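Local coordinates for protein importin subunit beta-1 (Saccharomyces cerevisiae, PDB 5OWU) that carries proteins into the nucleus together with importin alpha, the subunit that recognises the classical nuclear localization signal of the cargo, at residues I272-A283 and D324-R335; L721-Q732 and Y775-Q785. All coordinates share one frame; numbering follows the deposited sequence.

Both contacts join one HEAT repeat to the next. Contact 1 ties the turn of HEAT 7 (I272-A283) to the second half of helix 317-332 of HEAT 8 and the residues just after it. Contact 2 pairs helix 718-732 of HEAT 17 with helix 776-788 of HEAT 18. They lie on opposite sides of the chain's centre, with centres about 56 Å apart. Each is partly buried: contact 1 buries M275, L329 and L332, its charged groups nearer the surface; contact 2 also buries polar Q732. The chemistry differs: contact 1 has a salt bridge and an arginine bound to a loop carbonyl, while contact 2 uses uncharged amides and a methionine packed on a tyrosine ring.

Contact 1 of 2, residues I272-A283 and D324-R335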
loop_
_atom_site.group_PDB
_atom_site.type_symbol
_atom_site.label_atom_id
_atom_site.label_comp_id
_atom_site.label_asym_id
_atom_site.label_seq_id
_atom_site.Cartn_x
_atom_site.Cartn_y
_atom_site.Cartn_z
ATOM N N ILE A 272 13.531 24.249 -11.723
ATOM C CA ILE A 272 14.288 24.943 -10.688
ATOM C C ILE A 272 13.792 26.374 -10.543
ATOM O O ILE A 272 13.676 26.900 -9.429
ATOM C CB ILE A 272 15.795 24.895 -10.994
ATOM C CG1 ILE A 272 16.306 23.470 -10.763
ATOM C CG2 ILE A 272 16.554 25.895 -10.120
ATOM C CD1 ILE A 272 17.781 23.274 -11.041
ATOM N N ALA A 273 13.497 27.027 -11.666
ATOM C CA ALA A 273 13.027 28.403 -11.622
ATOM C C ALA A 273 11.708 28.502 -10.872
ATOM O O ALA A 273 11.560 29.322 -9.958
ATOM C CB ALA A 273 12.879 28.947 -13.042
ATOM N N THR A 274 10.737 27.658 -11.234
ATOM C CA THR A 274 9.423 27.767 -10.606
ATOM C C THR A 274 9.391 27.235 -9.174
ATOM O O THR A 274 8.424 27.514 -8.456
ATOM C CB THR A 274 8.372 27.050 -11.454
ATOM O OG1 THR A 274 8.881 25.788 -11.896
ATOM C CG2 THR A 274 8.004 27.907 -12.659
ATOM N N MET A 275 10.419 26.513 -8.719
ATOM C CA MET A 275 10.433 26.109 -7.315
ATOM C C MET A 275 10.484 27.304 -6.370
ATOM O O MET A 275 10.225 27.142 -5.172
ATOM C CB MET A 275 11.618 25.190 -7.023
ATOM C CG MET A 275 11.464 24.432 -5.720
ATOM S SD MET A 275 12.660 23.114 -5.515
ATOM C CE MET A 275 12.164 21.984 -6.799
ATOM N N LYS A 276 10.820 28.492 -6.868
ATOM C CA LYS A 276 10.862 29.694 -6.048
ATOM C C LYS A 276 9.591 30.524 -6.155
ATOM O O LYS A 276 9.531 31.616 -5.583
ATOM C CB LYS A 276 12.074 30.554 -6.430
ATOM C CG LYS A 276 13.403 29.813 -6.316
ATOM C CD LYS A 276 14.588 30.763 -6.184
ATOM C CE LYS A 276 14.770 31.627 -7.414
ATOM N NZ LYS A 276 14.951 30.814 -8.646
ATOM N N SER A 277 8.585 30.038 -6.865
ATOM C CA SER A 277 7.359 30.802 -7.021
ATOM C C SER A 277 6.762 31.129 -5.652
ATOM O O SER A 277 6.700 30.256 -4.777
ATOM C CB SER A 277 6.343 30.020 -7.847
ATOM O OG SER A 277 5.068 30.640 -7.799
ATOM N N PRO A 278 6.300 32.365 -5.434
ATOM C CA PRO A 278 5.581 32.665 -4.185
ATOM C C PRO A 278 4.236 31.964 -4.075
ATOM O O PRO A 278 3.614 32.029 -3.008
ATOM C CB PRO A 278 5.414 34.191 -4.232
ATOM C CG PRO A 278 5.482 34.540 -5.674
ATOM C CD PRO A 278 6.411 33.547 -6.307
ATOM N N ASN A 279 3.767 31.309 -5.134
ATOM C CA ASN A 279 2.526 30.544 -5.096
ATOM C C ASN A 279 2.836 29.126 -4.632
ATOM O O ASN A 279 3.606 28.412 -5.286
ATOM C CB ASN A 279 1.866 30.523 -6.473
ATOM C CG ASN A 279 0.526 29.824 -6.465
ATOM O OD1 ASN A 279 0.443 28.621 -6.223
ATOM N ND2 ASN A 279 -0.535 30.573 -6.740
ATOM N N ASP A 280 2.224 28.712 -3.515
ATOM C CA ASP A 280 2.560 27.422 -2.917
ATOM C C ASP A 280 2.180 26.259 -3.825
ATOM O O ASP A 280 2.855 25.224 -3.816
ATOM C CB ASP A 280 1.875 27.267 -1.555
ATOM C CG ASP A 280 2.379 28.259 -0.524
ATOM O OD1 ASP A 280 3.432 28.889 -0.749
ATOM O OD2 ASP A 280 1.720 28.403 0.523
ATOM N N LYS A 281 1.114 26.402 -4.612
ATOM C CA LYS A 281 0.687 25.311 -5.486
ATOM C C LYS A 281 1.694 25.081 -6.614
ATOM O O LYS A 281 2.064 23.937 -6.914
ATOM C CB LYS A 281 -0.707 25.617 -6.044
ATOM C CG LYS A 281 -1.210 24.677 -7.152
ATOM C CD LYS A 281 -1.919 23.459 -6.594
ATOM C CE LYS A 281 -2.616 22.674 -7.701
ATOM N NZ LYS A 281 -3.749 23.439 -8.298
ATOM N N VAL A 282 2.144 26.161 -7.254
ATOM C CA VAL A 282 3.136 26.048 -8.325
ATOM C C VAL A 282 4.407 25.391 -7.793
ATOM O O VAL A 282 4.885 24.361 -8.312
ATOM C CB VAL A 282 3.429 27.438 -8.918
ATOM C CG1 VAL A 282 4.446 27.347 -10.055
ATOM C CG2 VAL A 282 2.136 28.106 -9.397
ATOM N N ALA A 283 4.972 25.990 -6.740
ATOM C CA ALA A 283 6.166 25.434 -6.125
ATOM C C ALA A 283 5.964 23.964 -5.805
ATOM O O ALA A 283 6.835 23.132 -6.090
ATOM C CB ALA A 283 6.523 26.222 -4.864
ATOM N N ASP A 324 21.818 23.374 -7.120
ATOM C CA ASP A 324 20.810 24.333 -7.558
ATOM C C ASP A 324 19.402 24.049 -7.042
ATOM O O ASP A 324 18.626 24.994 -6.863
ATOM C CB ASP A 324 20.783 24.376 -9.089
ATOM C CG ASP A 324 22.177 24.397 -9.691
ATOM O OD1 ASP A 324 23.056 25.063 -9.111
ATOM O OD2 ASP A 324 22.410 23.734 -10.721
ATOM N N VAL A 325 19.051 22.785 -6.792
ATOM C CA VAL A 325 17.696 22.443 -6.365
ATOM C C VAL A 325 17.541 22.608 -4.857
ATOM O O VAL A 325 16.549 23.169 -4.376
ATOM C CB VAL A 325 17.341 21.006 -6.792
ATOM C CG1 VAL A 325 16.019 20.586 -6.187
ATOM C CG2 VAL A 325 17.279 20.893 -8.307
ATOM N N VAL A 326 18.504 22.095 -4.085
ATOM C CA VAL A 326 18.292 21.950 -2.639
ATOM C C VAL A 326 18.095 23.290 -1.946
ATOM O O VAL A 326 17.252 23.374 -1.035
ATOM C CB VAL A 326 19.417 21.107 -2.027
ATOM C CG1 VAL A 326 19.359 21.121 -0.494
ATOM C CG2 VAL A 326 19.301 19.686 -2.533
ATOM N N PRO A 327 18.819 24.359 -2.287
ATOM C CA PRO A 327 18.544 25.648 -1.624
ATOM C C PRO A 327 17.104 26.113 -1.778
ATOM O O PRO A 327 16.525 26.680 -0.837
ATOM C CB PRO A 327 19.536 26.601 -2.303
ATOM C CG PRO A 327 20.668 25.714 -2.731
ATOM C CD PRO A 327 20.038 24.410 -3.118
ATOM N N ASN A 328 16.492 25.862 -2.935
ATOM C CA ASN A 328 15.097 26.249 -3.128
ATOM C C ASN A 328 14.147 25.410 -2.266
ATOM O O ASN A 328 13.190 25.948 -1.685
ATOM C CB ASN A 328 14.745 26.143 -4.610
ATOM C CG ASN A 328 15.549 27.113 -5.467
ATOM O OD1 ASN A 328 16.042 28.133 -4.977
ATOM N ND2 ASN A 328 15.686 26.799 -6.748
ATOM N N LEU A 329 14.388 24.096 -2.165
ATOM C CA LEU A 329 13.602 23.260 -1.252
ATOM C C LEU A 329 13.684 23.792 0.173
ATOM O O LEU A 329 12.658 24.030 0.844
ATOM C CB LEU A 329 14.110 21.816 -1.287
ATOM C CG LEU A 329 13.811 20.899 -2.465
ATOM C CD1 LEU A 329 14.542 19.572 -2.260
ATOM C CD2 LEU A 329 12.318 20.667 -2.602
ATOM N N LEU A 330 14.916 23.971 0.654
ATOM C CA LEU A 330 15.126 24.491 1.998
ATOM C C LEU A 330 14.320 25.765 2.204
ATOM O O LEU A 330 13.631 25.922 3.220
ATOM C CB LEU A 330 16.621 24.729 2.230
ATOM C CG LEU A 330 17.434 23.432 2.272
ATOM C CD1 LEU A 330 18.933 23.704 2.168
ATOM C CD2 LEU A 330 17.128 22.654 3.548
ATOM N N ASN A 331 14.364 26.673 1.227
ATOM C CA ASN A 331 13.573 27.894 1.336
ATOM C C ASN A 331 12.083 27.586 1.454
ATOM O O ASN A 331 11.351 28.313 2.134
ATOM C CB ASN A 331 13.829 28.805 0.136
ATOM C CG ASN A 331 12.969 30.056 0.167
ATOM O OD1 ASN A 331 13.170 30.938 1.004
ATOM N ND2 ASN A 331 12.000 30.137 -0.743
ATOM N N LEU A 332 11.609 26.527 0.795
ATOM C CA LEU A 332 10.198 26.187 0.905
ATOM C C LEU A 332 9.834 25.703 2.298
ATOM O O LEU A 332 8.656 25.749 2.669
ATOM C CB LEU A 332 9.818 25.121 -0.123
ATOM C CG LEU A 332 9.855 25.545 -1.591
ATOM C CD1 LEU A 332 9.581 24.342 -2.489
ATOM C CD2 LEU A 332 8.853 26.664 -1.867
ATOM N N LEU A 333 10.811 25.240 3.080
ATOM C CA LEU A 333 10.486 24.767 4.426
ATOM C C LEU A 333 9.895 25.848 5.330
ATOM O O LEU A 333 9.247 25.508 6.330
ATOM C CB LEU A 333 11.729 24.177 5.097
ATOM C CG LEU A 333 12.320 22.934 4.429
ATOM C CD1 LEU A 333 13.570 22.493 5.163
ATOM C CD2 LEU A 333 11.298 21.803 4.388
ATOM N N THR A 334 10.094 27.134 5.026
ATOM C CA THR A 334 9.603 28.202 5.892
ATOM C C THR A 334 8.187 28.648 5.539
ATOM O O THR A 334 7.757 29.720 5.981
ATOM C CB THR A 334 10.541 29.410 5.852
ATOM O OG1 THR A 334 10.630 29.910 4.512
ATOM C CG2 THR A 334 11.919 29.028 6.358
ATOM N N ARG A 335 7.455 27.854 4.766
ATOM C CA ARG A 335 6.069 28.152 4.428
ATOM C C ARG A 335 5.104 27.244 5.192
ATOM O O ARG A 335 4.113 26.763 4.644
ATOM C CB ARG A 335 5.851 28.034 2.920
ATOM C CG ARG A 335 6.731 28.959 2.105
ATOM C CD ARG A 335 6.372 28.898 0.628
ATOM N NE ARG A 335 7.333 29.609 -0.217
ATOM C CZ ARG A 335 7.174 29.809 -1.522
ATOM N NH1 ARG A 335 6.091 29.356 -2.145
ATOM N NH2 ARG A 335 8.100 30.455 -2.211
HETATM O O HOH W 1 12.172 28.041 -3.233
HETATM O O HOH W 2 17.434 29.007 -8.418
#
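The guanidinium of R335 grips the turn end-on. Its NH1 and NH2 both donate to the backbone O of S277, at 2.8 and 2.9 Å. The NH1 bond lies in the carbonyl plane; NH2 comes from above it. NH1 also forms a salt bridge with D280 OD1 at 3.0 Å. The arginine chain is extended from CG to NE, which carries the charged end across to the turn, and CD2 of L332 lies over one guanidinium face. A lysine in its place would probably lose the two-nitrogen grip on S277 O and leave that carbonyl less firmly held. The segments belong to HEAT 7 and HEAT 8, and the turn with the arginine links helices 260-274 and 280-306 of one repeat to helix 317-332 of the next. The apolar part centres on M275. Its CG stands trans to the main-chain N (chi1 -163°), which sends the chain into the interface: CG meets L332 CD1 at 3.7 Å, and SD lies 3.8 Å from L329 CD2. CD1 of I272 packs on V325 CG2 at 3.7 Å. One water donates to M275 O and N328 O and accepts from N331 ND2. Another accepts from K276 NZ and N328 ND2.

Contact 2 of 2, residues L721-Q732 and Y775-Q785; sequences LNDIMALCVAAQ and YVGTIFQFIAQ
M725 lies over one face of the Y775 ring. Its CG is 3.6 Å from the ring centroid and 12° off the normal, a CH-pi contact. SD sits more obliquely, a Met-aromatic contact. The bend at chi2 (-64°) turns the methionine end back along the ring, so that CE reaches Y775 CB at 3.6 Å. At the ring's edge, N722 ND2 donates to Y775 OH at 2.8 Å, almost straight. L721 CD2 packs on Y775 CE2 at 3.7 Å. V729 CG2 and T778 CG2 are pressed together at 3.2 Å, tighter than usual. At the other end Q732 is a knob among T778, Q781, F782 and Q785. Its NE2 donates to T778 O at 3.3 Å, a carbonyl that also accepts from F782 N. The backbone O of Q732 accepts from Q785 NE2 at 3.1 Å, from above the carbonyl plane. In the second shell, Y758 of helix 741-764 bonds to Q732 OE1; with NE2 held by T778 O, this probably fixes the amide's rotation. Y758 also touches M725 and T778. The axes of 721-732 and 776-785 come within 10.7 Å and cross at 30°, the near-parallel packing of equivalent helices in successive HEAT repeats, here 17 and 18.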
loop_
_atom_site.group_PDB
_atom_site.type_symbol
_atom_site.label_atom_id
_atom_site.label_comp_id
_atom_site.label_asym_id
_atom_site.label_seq_id
_atom_site.Cartn_x
_atom_site.Cartn_y
_atom_site.Cartn_z
ATOM N N LEU A 721 -6.253 -34.637 5.182
ATOM C CA LEU A 721 -5.177 -34.175 4.316
ATOM C C LEU A 721 -5.666 -33.906 2.896
ATOM O O LEU A 721 -5.473 -32.809 2.358
ATOM C CB LEU A 721 -4.049 -35.206 4.324
ATOM C CG LEU A 721 -2.809 -34.877 3.506
ATOM C CD1 LEU A 721 -2.172 -33.577 3.977
ATOM C CD2 LEU A 721 -1.824 -36.031 3.604
ATOM N N ASN A 722 -6.321 -34.889 2.272
ATOM C CA ASN A 722 -6.754 -34.695 0.894
ATOM C C ASN A 722 -7.531 -33.394 0.758
ATOM O O ASN A 722 -7.169 -32.519 -0.041
ATOM C CB ASN A 722 -7.594 -35.881 0.409
ATOM C CG ASN A 722 -7.754 -35.886 -1.099
ATOM O OD1 ASN A 722 -8.857 -35.742 -1.617
ATOM N ND2 ASN A 722 -6.639 -36.010 -1.812
ATOM N N ASP A 723 -8.560 -33.207 1.593
ATOM C CA ASP A 723 -9.369 -32.003 1.452
ATOM C C ASP A 723 -8.499 -30.761 1.576
ATOM O O ASP A 723 -8.553 -29.858 0.728
ATOM C CB ASP A 723 -10.485 -31.978 2.492
ATOM C CG ASP A 723 -11.571 -32.987 2.200
ATOM O OD1 ASP A 723 -11.707 -33.405 1.029
ATOM O OD2 ASP A 723 -12.286 -33.356 3.151
ATOM N N ILE A 724 -7.641 -30.727 2.598
ATOM C CA ILE A 724 -6.822 -29.537 2.822
ATOM C C ILE A 724 -5.902 -29.317 1.635
ATOM O O ILE A 724 -5.750 -28.185 1.147
ATOM C CB ILE A 724 -6.040 -29.665 4.144
ATOM C CG1 ILE A 724 -6.989 -29.717 5.352
ATOM C CG2 ILE A 724 -5.006 -28.551 4.302
ATOM C CD1 ILE A 724 -8.238 -28.855 5.277
ATOM N N MET A 725 -5.310 -30.393 1.115
ATOM C CA MET A 725 -4.414 -30.212 -0.017
ATOM C C MET A 725 -5.176 -29.629 -1.194
ATOM O O MET A 725 -4.683 -28.723 -1.877
ATOM C CB MET A 725 -3.746 -31.533 -0.393
ATOM C CG MET A 725 -2.605 -31.927 0.537
ATOM S SD MET A 725 -1.219 -30.765 0.468
ATOM C CE MET A 725 0.091 -31.694 1.247
ATOM N N ALA A 726 -6.415 -30.081 -1.401
ATOM C CA ALA A 726 -7.209 -29.505 -2.474
ATOM C C ALA A 726 -7.264 -27.997 -2.305
ATOM O O ALA A 726 -6.890 -27.239 -3.211
ATOM C CB ALA A 726 -8.612 -30.114 -2.484
ATOM N N LEU A 727 -7.636 -27.550 -1.103
ATOM C CA LEU A 727 -7.714 -26.120 -0.838
ATOM C C LEU A 727 -6.392 -25.451 -1.175
ATOM O O LEU A 727 -6.349 -24.461 -1.920
ATOM C CB LEU A 727 -8.096 -25.879 0.622
ATOM C CG LEU A 727 -9.530 -26.248 1.004
ATOM C CD1 LEU A 727 -9.723 -26.082 2.504
ATOM C CD2 LEU A 727 -10.549 -25.411 0.235
ATOM N N CYS A 728 -5.291 -26.018 -0.684
ATOM C CA CYS A 728 -4.005 -25.378 -0.910
ATOM C C CYS A 728 -3.744 -25.255 -2.402
ATOM O O CYS A 728 -3.404 -24.173 -2.896
ATOM C CB CYS A 728 -2.891 -26.153 -0.204
ATOM S SG CYS A 728 -2.929 -25.976 1.603
ATOM N N VAL A 729 -3.983 -26.336 -3.151
ATOM C CA VAL A 729 -3.777 -26.273 -4.595
ATOM C C VAL A 729 -4.620 -25.153 -5.181
ATOM O O VAL A 729 -4.111 -24.260 -5.875
ATOM C CB VAL A 729 -4.095 -27.629 -5.253
ATOM C CG1 VAL A 729 -4.259 -27.491 -6.773
ATOM C CG2 VAL A 729 -2.986 -28.601 -4.965
ATOM N N ALA A 730 -5.918 -25.151 -4.863
ATOM C CA ALA A 730 -6.788 -24.136 -5.435
ATOM C C ALA A 730 -6.242 -22.753 -5.125
ATOM O O ALA A 730 -6.242 -21.864 -5.987
ATOM C CB ALA A 730 -8.214 -24.299 -4.907
ATOM N N ALA A 731 -5.704 -22.576 -3.914
ATOM C CA ALA A 731 -5.217 -21.263 -3.516
ATOM C C ALA A 731 -3.937 -20.896 -4.256
ATOM O O ALA A 731 -3.758 -19.738 -4.653
ATOM C CB ALA A 731 -4.987 -21.224 -2.008
ATOM N N GLN A 732 -3.030 -21.853 -4.456
ATOM C CA GLN A 732 -1.750 -21.484 -5.051
ATOM C C GLN A 732 -1.869 -21.225 -6.548
ATOM O O GLN A 732 -1.020 -20.525 -7.110
ATOM C CB GLN A 732 -0.696 -22.560 -4.778
ATOM C CG GLN A 732 -0.792 -23.812 -5.633
ATOM C CD GLN A 732 0.132 -24.900 -5.133
ATOM O OE1 GLN A 732 0.311 -25.063 -3.927
ATOM N NE2 GLN A 732 0.738 -25.642 -6.055
ATOM N N TYR A 775 1.461 -35.723 -2.939
ATOM C CA TYR A 775 1.372 -34.270 -2.974
ATOM C C TYR A 775 2.722 -33.597 -3.176
ATOM O O TYR A 775 2.780 -32.361 -3.235
ATOM C CB TYR A 775 0.732 -33.760 -1.677
ATOM C CG TYR A 775 -0.576 -34.439 -1.377
ATOM C CD1 TYR A 775 -1.699 -34.176 -2.144
ATOM C CD2 TYR A 775 -0.687 -35.355 -0.339
ATOM C CE1 TYR A 775 -2.893 -34.791 -1.886
ATOM C CE2 TYR A 775 -1.885 -35.986 -0.076
ATOM C CZ TYR A 775 -2.983 -35.699 -0.851
ATOM O OH TYR A 775 -4.182 -36.319 -0.601
ATOM N N VAL A 776 3.803 -34.370 -3.287
ATOM C CA VAL A 776 5.139 -33.784 -3.365
ATOM C C VAL A 776 5.251 -32.864 -4.574
ATOM O O VAL A 776 5.732 -31.728 -4.468
ATOM C CB VAL A 776 6.208 -34.891 -3.390
ATOM C CG1 VAL A 776 7.587 -34.320 -3.675
ATOM C CG2 VAL A 776 6.223 -35.625 -2.064
ATOM N N GLY A 777 4.816 -33.338 -5.744
ATOM C CA GLY A 777 4.888 -32.503 -6.934
ATOM C C GLY A 777 4.120 -31.205 -6.777
ATOM O O GLY A 777 4.581 -30.145 -7.201
ATOM N N THR A 778 2.930 -31.274 -6.175
ATOM C CA THR A 778 2.153 -30.069 -5.892
ATOM C C THR A 778 2.950 -29.088 -5.034
ATOM O O THR A 778 3.004 -27.877 -5.315
ATOM C CB THR A 778 0.850 -30.470 -5.193
ATOM O OG1 THR A 778 -0.026 -31.093 -6.137
ATOM C CG2 THR A 778 0.145 -29.275 -4.581
ATOM N N ILE A 779 3.574 -29.597 -3.970
ATOM C CA ILE A 779 4.346 -28.726 -3.092
ATOM C C ILE A 779 5.499 -28.103 -3.862
ATOM O O ILE A 779 5.800 -26.913 -3.709
ATOM C CB ILE A 779 4.830 -29.516 -1.863
ATOM C CG1 ILE A 779 3.615 -29.970 -1.037
ATOM C CG2 ILE A 779 5.774 -28.669 -1.001
ATOM C CD1 ILE A 779 3.939 -30.969 0.026
ATOM N N PHE A 780 6.137 -28.887 -4.735
ATOM C CA PHE A 780 7.250 -28.353 -5.510
ATOM C C PHE A 780 6.786 -27.294 -6.499
ATOM O O PHE A 780 7.516 -26.327 -6.743
ATOM C CB PHE A 780 7.988 -29.488 -6.216
ATOM C CG PHE A 780 9.202 -29.948 -5.476
ATOM C CD1 PHE A 780 10.427 -29.356 -5.711
ATOM C CD2 PHE A 780 9.115 -30.951 -4.520
ATOM C CE1 PHE A 780 11.550 -29.766 -5.024
ATOM C CE2 PHE A 780 10.233 -31.365 -3.832
ATOM C CZ PHE A 780 11.454 -30.766 -4.082
ATOM N N GLN A 781 5.580 -27.435 -7.059
ATOM C CA GLN A 781 5.028 -26.365 -7.885
ATOM C C GLN A 781 4.902 -25.079 -7.079
ATOM O O GLN A 781 5.283 -23.992 -7.544
ATOM C CB GLN A 781 3.665 -26.773 -8.447
ATOM C CG GLN A 781 3.703 -27.939 -9.428
ATOM C CD GLN A 781 2.311 -28.452 -9.776
ATOM O OE1 GLN A 781 1.314 -27.743 -9.611
ATOM N NE2 GLN A 781 2.239 -29.693 -10.249
ATOM N N PHE A 782 4.375 -25.182 -5.854
ATOM C CA PHE A 782 4.318 -23.986 -5.016
ATOM C C PHE A 782 5.712 -23.401 -4.800
ATOM O O PHE A 782 5.921 -22.187 -4.926
ATOM C CB PHE A 782 3.667 -24.290 -3.672
ATOM C CG PHE A 782 3.718 -23.132 -2.731
ATOM C CD1 PHE A 782 2.816 -22.087 -2.851
ATOM C CD2 PHE A 782 4.699 -23.061 -1.757
ATOM C CE1 PHE A 782 2.877 -21.005 -2.000
ATOM C CE2 PHE A 782 4.762 -21.983 -0.901
ATOM C CZ PHE A 782 3.850 -20.952 -1.024
ATOM N N ILE A 783 6.679 -24.253 -4.454
ATOM C CA ILE A 783 8.024 -23.762 -4.170
ATOM C C ILE A 783 8.582 -23.037 -5.387
ATOM O O ILE A 783 9.219 -21.983 -5.264
ATOM C CB ILE A 783 8.931 -24.920 -3.713
ATOM C CG1 ILE A 783 8.383 -25.527 -2.410
ATOM C CG2 ILE A 783 10.360 -24.427 -3.514
ATOM C CD1 ILE A 783 9.183 -26.699 -1.852
ATOM N N ALA A 784 8.331 -23.572 -6.583
ATOM C CA ALA A 784 8.733 -22.882 -7.801
ATOM C C ALA A 784 8.113 -21.494 -7.862
ATOM O O ALA A 784 8.785 -20.519 -8.227
ATOM C CB ALA A 784 8.339 -23.706 -9.030
ATOM N N GLN A 785 6.832 -21.379 -7.496
ATOM C CA GLN A 785 6.239 -20.047 -7.416
ATOM C C GLN A 785 7.036 -19.150 -6.479
ATOM O O GLN A 785 7.235 -17.963 -6.766
ATOM C CB GLN A 785 4.784 -20.124 -6.960
ATOM C CG GLN A 785 3.884 -20.907 -7.884
ATOM C CD GLN A 785 2.434 -20.762 -7.506
ATOM O OE1 GLN A 785 1.937 -19.651 -7.331
ATOM N NE2 GLN A 785 1.746 -21.885 -7.365
#